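Local coordinates for proline dipeptidase (Streptococcus pneumoniae, PDB 3PN9), which probably hydrolyses dipeptides that end in proline, the chain here covering only the N-terminal creatinase/prolidase-type domain of such an enzyme, at residues P84-K87 against I88-L92; L107-T110 against K111-L115. All coordinates share one frame; numbering follows the deposited sequence.

Interaction 1: residues P84-K87 against I88-L92; sequences PWQK and IKHAL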
loop_
_atom_site.group_PDB
_atom_site.type_symbol
_atom_site.label_atom_id
_atom_site.label_comp_id
_atom_site.label_asym_id
_atom_site.label_seq_id
_atom_site.Cartn_x
_atom_site.Cartn_y
_atom_site.Cartn_z
ATOM N N PRO A 84 31.418 14.049 -4.680
ATOM C CA PRO A 84 30.371 12.945 -4.378
ATOM C C PRO A 84 28.938 13.381 -4.809
ATOM O O PRO A 84 28.189 12.557 -5.267
ATOM C CB PRO A 84 30.533 12.759 -2.861
ATOM C CG PRO A 84 31.013 14.134 -2.276
ATOM C CD PRO A 84 32.041 14.614 -3.446
ATOM N N TRP A 85 28.539 14.641 -4.604
ATOM C CA TRP A 85 27.182 15.074 -4.973
ATOM C C TRP A 85 26.921 14.866 -6.471
ATOM O O TRP A 85 25.831 14.470 -6.848
ATOM C CB TRP A 85 26.950 16.523 -4.555
ATOM C CG TRP A 85 27.513 16.682 -3.125
ATOM C CD1 TRP A 85 28.584 17.479 -2.727
ATOM C CD2 TRP A 85 27.061 15.987 -1.909
ATOM N NE1 TRP A 85 28.799 17.331 -1.365
ATOM C CE2 TRP A 85 27.873 16.471 -0.822
ATOM C CE3 TRP A 85 25.998 15.086 -1.629
ATOM C CZ2 TRP A 85 27.745 15.986 0.532
ATOM C CZ3 TRP A 85 25.832 14.610 -0.285
ATOM C CH2 TRP A 85 26.737 15.026 0.771
ATOM N N GLN A 86 27.903 15.247 -7.340
ATOM C CA GLN A 86 27.666 15.113 -8.760
ATOM C C GLN A 86 27.670 13.696 -9.110
ATOM O O GLN A 86 26.927 13.284 -9.975
ATOM C CB GLN A 86 28.815 15.831 -9.602
ATOM C CG GLN A 86 28.491 17.444 -9.559
ATOM C CD GLN A 86 27.018 17.830 -9.877
ATOM O OE1 GLN A 86 26.362 18.509 -9.052
ATOM N NE2 GLN A 86 26.494 17.404 -11.060
ATOM N N LYS A 87 28.508 12.918 -8.452
ATOM C CA LYS A 87 28.565 11.525 -8.803
ATOM C C LYS A 87 27.192 10.792 -8.405
ATOM O O LYS A 87 26.682 9.915 -9.114
ATOM C CB LYS A 87 29.702 10.883 -8.010
ATOM C CG LYS A 87 29.831 9.422 -8.367
ATOM C CD LYS A 87 31.088 9.163 -9.148
ATOM C CE LYS A 87 31.073 7.759 -9.629
ATOM N NZ LYS A 87 32.445 7.467 -9.961
ATOM N N ILE A 88 26.640 11.186 -7.264
ATOM C CA ILE A 88 25.332 10.578 -6.792
ATOM C C ILE A 88 24.305 11.004 -7.802
ATOM O O ILE A 88 23.526 10.179 -8.292
ATOM C CB ILE A 88 24.970 11.229 -5.393
ATOM C CG1 ILE A 88 25.861 10.540 -4.300
ATOM C CG2 ILE A 88 23.449 10.974 -5.089
ATOM C CD1 ILE A 88 25.902 11.341 -2.941
ATOM N N LYS A 89 24.263 12.301 -8.139
ATOM C CA LYS A 89 23.198 12.737 -9.054
ATOM C C LYS A 89 23.199 12.008 -10.408
ATOM O O LYS A 89 22.133 11.706 -10.978
ATOM C CB LYS A 89 23.329 14.242 -9.270
ATOM C CG LYS A 89 22.090 14.842 -10.009
ATOM C CD LYS A 89 22.289 16.388 -10.022
ATOM C CE LYS A 89 20.999 17.001 -10.494
ATOM N NZ LYS A 89 21.178 18.371 -10.082
ATOM N N HIS A 90 24.397 11.718 -10.917
ATOM C CA HIS A 90 24.529 11.001 -12.211
ATOM C C HIS A 90 24.307 9.519 -11.981
ATOM O O HIS A 90 23.840 8.849 -12.870
ATOM C CB HIS A 90 25.984 11.197 -12.817
ATOM C CG HIS A 90 26.349 12.644 -13.159
ATOM N ND1 HIS A 90 25.542 13.751 -12.878
ATOM C CD2 HIS A 90 27.490 13.167 -13.720
ATOM C CE1 HIS A 90 26.155 14.869 -13.258
ATOM N NE2 HIS A 90 27.331 14.541 -13.786
ATOM N N ALA A 91 24.618 8.973 -10.796
ATOM C CA ALA A 91 24.365 7.536 -10.635
ATOM C C ALA A 91 22.863 7.189 -10.412
ATOM O O ALA A 91 22.436 6.077 -10.762
ATOM C CB ALA A 91 25.236 6.969 -9.517
ATOM N N LEU A 92 22.091 8.118 -9.833
ATOM C CA LEU A 92 20.671 7.907 -9.583
ATOM C C LEU A 92 19.931 7.975 -10.960
ATOM O O LEU A 92 20.440 8.608 -11.911
ATOM C CB LEU A 92 20.066 8.984 -8.667
ATOM C CG LEU A 92 20.594 8.765 -7.215
ATOM C CD1 LEU A 92 20.263 9.997 -6.304
ATOM C CD2 LEU A 92 20.005 7.447 -6.569
#
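Trp-85 and Ile-88 run alongside each other, one helical turn apart, on the inner side of the short helix 84-91. The touch is made by CE3 of the indole and CD1 of Ile-88, 4.0 Å apart, and CG of Pro-84 rests over one face of the same indole. The isoleucine is the buried residue of the group: its CG1 is anti to the carbonyl carbon (chi1 -78°) and leans back over the preceding turn, 3.2 Å from Pro-84 O. Beyond it come Phe-46, Phe-48 and Phe-58 of the sheet and Val-118 of helix 109-118, so this side is tightly packed.

The outer side is looser. Gln-86 and His-90 are both exposed and approach slantwise, amide and ring planes 78° apart, with Gln-86 NE2 3.4 Å from His-90 CE1. Gln-86 O lies 3.2 Å above the His-90 ring plane, toward the rim, and accepts the hydrogen bond of His-90 N. Four successive i to i+4 backbone bonds, this one among them, join 84-87 to 88-92, the shortest being Ala-91 N to Lys-87 O at 2.8 Å. Lys-87 NZ forms a salt bridge with Glu-82, just before the helix, and Lys-89 NZ one with Glu-120, just after helix 109-118. The chemistry is that of an amphipathic helix: apolar contacts probably seat it on the sheet, while its lysines tie it to neighbouring parts of the chain.

Interaction 2: residues L107-T110 against K111-L115; sequences LILT and KYHGL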
loop_
_atom_site.group_PDB
_atom_site.type_symbol
_atom_site.label_atom_id
_atom_site.label_comp_id
_atom_site.label_asym_id
_atom_site.label_seq_id
_atom_site.Cartn_x
_atom_site.Cartn_y
_atom_site.Cartn_z
ATOM N N LEU A 107 21.226 13.224 9.973
ATOM C CA LEU A 107 21.808 13.883 8.797
ATOM C C LEU A 107 22.372 15.276 9.298
ATOM O O LEU A 107 21.611 16.115 9.746
ATOM C CB LEU A 107 20.731 14.102 7.740
ATOM C CG LEU A 107 21.220 14.675 6.366
ATOM C CD1 LEU A 107 22.109 13.475 5.777
ATOM C CD2 LEU A 107 19.997 15.038 5.522
ATOM N N ILE A 108 23.667 15.529 9.180
ATOM C CA ILE A 108 24.221 16.820 9.484
ATOM C C ILE A 108 23.999 17.866 8.382
ATOM O O ILE A 108 23.687 17.550 7.190
ATOM C CB ILE A 108 25.705 16.784 9.810
ATOM C CG1 ILE A 108 26.483 16.112 8.630
ATOM C CG2 ILE A 108 25.867 15.973 11.069
ATOM C CD1 ILE A 108 28.072 16.064 8.816
ATOM N N LEU A 109 24.160 19.154 8.744
ATOM C CA LEU A 109 23.797 20.166 7.753
ATOM C C LEU A 109 24.704 20.100 6.445
ATOM O O LEU A 109 24.213 20.311 5.378
ATOM C CB LEU A 109 23.930 21.537 8.391
ATOM C CG LEU A 109 22.788 21.996 9.232
ATOM C CD1 LEU A 109 23.023 23.465 9.725
ATOM C CD2 LEU A 109 21.523 21.935 8.412
ATOM N N THR A 110 25.944 19.748 6.586
ATOM C CA THR A 110 26.806 19.756 5.367
ATOM C C THR A 110 26.289 18.674 4.410
ATOM O O THR A 110 26.227 18.889 3.196
ATOM C CB THR A 110 28.266 19.492 5.645
ATOM O OG1 THR A 110 28.403 18.236 6.214
ATOM C CG2 THR A 110 28.887 20.414 6.654
ATOM N N LYS A 111 25.812 17.538 4.969
ATOM C CA LYS A 111 25.184 16.517 4.071
ATOM C C LYS A 111 23.837 16.887 3.566
ATOM O O LYS A 111 23.522 16.539 2.405
ATOM C CB LYS A 111 25.129 15.160 4.754
ATOM C CG LYS A 111 26.508 14.612 5.159
ATOM C CD LYS A 111 26.416 13.165 5.797
ATOM C CE LYS A 111 27.816 12.870 6.193
ATOM N NZ LYS A 111 27.834 11.467 6.528
ATOM N N TYR A 112 23.011 17.558 4.391
ATOM C CA TYR A 112 21.755 18.020 3.912
ATOM C C TYR A 112 21.922 19.013 2.759
ATOM O O TYR A 112 21.229 18.944 1.745
ATOM C CB TYR A 112 21.059 18.735 5.075
ATOM C CG TYR A 112 19.765 19.437 4.788
ATOM C CD1 TYR A 112 18.619 18.737 4.272
ATOM C CD2 TYR A 112 19.648 20.789 5.116
ATOM C CE1 TYR A 112 17.401 19.426 4.027
ATOM C CE2 TYR A 112 18.470 21.492 4.899
ATOM C CZ TYR A 112 17.351 20.777 4.394
ATOM O OH TYR A 112 16.250 21.494 4.196
ATOM N N HIS A 113 22.901 19.919 2.885
ATOM C CA HIS A 113 23.047 20.886 1.780
ATOM C C HIS A 113 23.614 20.133 0.594
ATOM O O HIS A 113 23.208 20.420 -0.515
ATOM C CB HIS A 113 24.037 21.995 2.196
ATOM C CG HIS A 113 23.543 22.826 3.349
ATOM N ND1 HIS A 113 24.399 23.305 4.317
ATOM C CD2 HIS A 113 22.290 23.254 3.695
ATOM C CE1 HIS A 113 23.695 23.978 5.223
ATOM N NE2 HIS A 113 22.427 23.966 4.866
ATOM N N GLY A 114 24.458 19.133 0.797
ATOM C CA GLY A 114 24.877 18.371 -0.387
ATOM C C GLY A 114 23.705 17.657 -1.078
ATOM O O GLY A 114 23.577 17.673 -2.299
ATOM N N LEU A 115 22.780 17.030 -0.299
ATOM C CA LEU A 115 21.646 16.359 -0.943
ATOM C C LEU A 115 20.727 17.325 -1.614
ATOM O O LEU A 115 20.023 16.961 -2.565
ATOM C CB LEU A 115 20.860 15.492 0.125
ATOM C CG LEU A 115 21.694 14.328 0.750
ATOM C CD1 LEU A 115 20.840 13.616 1.921
ATOM C CD2 LEU A 115 21.868 13.304 -0.409
#
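Leu-107 folds its two methyls over the first turn of the helix that follows. CD1 presses on Lys-111 CB at 3.6 Å, while CD2 lies by the base of Tyr-112, 3.9 Å from its CB, and also reaches Leu-115 CD1 at 4.0 Å. With chi1 at -174°, the Leu-107 CG points away from its own N, and the branch reaches the first turn; Val-102 of strand 99-102 meets both Leu-107 and Leu-115 from the sheet side.

Next along, Ile-108 takes the N-cap position, and its carbonyl receives Tyr-112 N at 2.9 Å in a nearly straight bond. A chi1 of 56° sets the Ile-108 CG1 over its own backbone, 3.8 Å from Lys-111 CG; the lysine runs on extended, with CE near Ile-108 CD1. This start of helix 109-118 belongs to a beta-alpha-beta unit, in which the helix connects strand 99-102 to strand 123-126.

Leu-109, an exposed residue, touches two rings of the next turn. Its CD2 meets Tyr-112 CD2 at 4.0 Å, and its CB approaches His-113 CE1 at the same distance. Leu-109 O lies over one face of the imidazole, 3.1 Å above the plane and toward the rim, and bonds to His-113 N. The tyrosine ring also makes an edge-to-face contact with Phe-124 of strand 123-126.

The two contacts come in series along the chain, interaction 1 on helix 84-91 and interaction 2 at the start of helix 109-118, with strand 99-102 between them. Their centres are 14 Å apart, yet they meet directly: the indole of Trp-85 lies against the backbone of helix 109-118, with CE3 3.5 Å from Gly-114 C and CH2 3.9 Å from Lys-111 O. At Gly-114 there is no side chain to hold the indole off. Both helices pack on the same mixed six-stranded sheet, helix 84-91 against strands 46-50 and 56-60, interaction 2 against strand 99-102. Trp-85 is thus one of several residues that join the two helices within the creatinase/prolidase N-terminal domain.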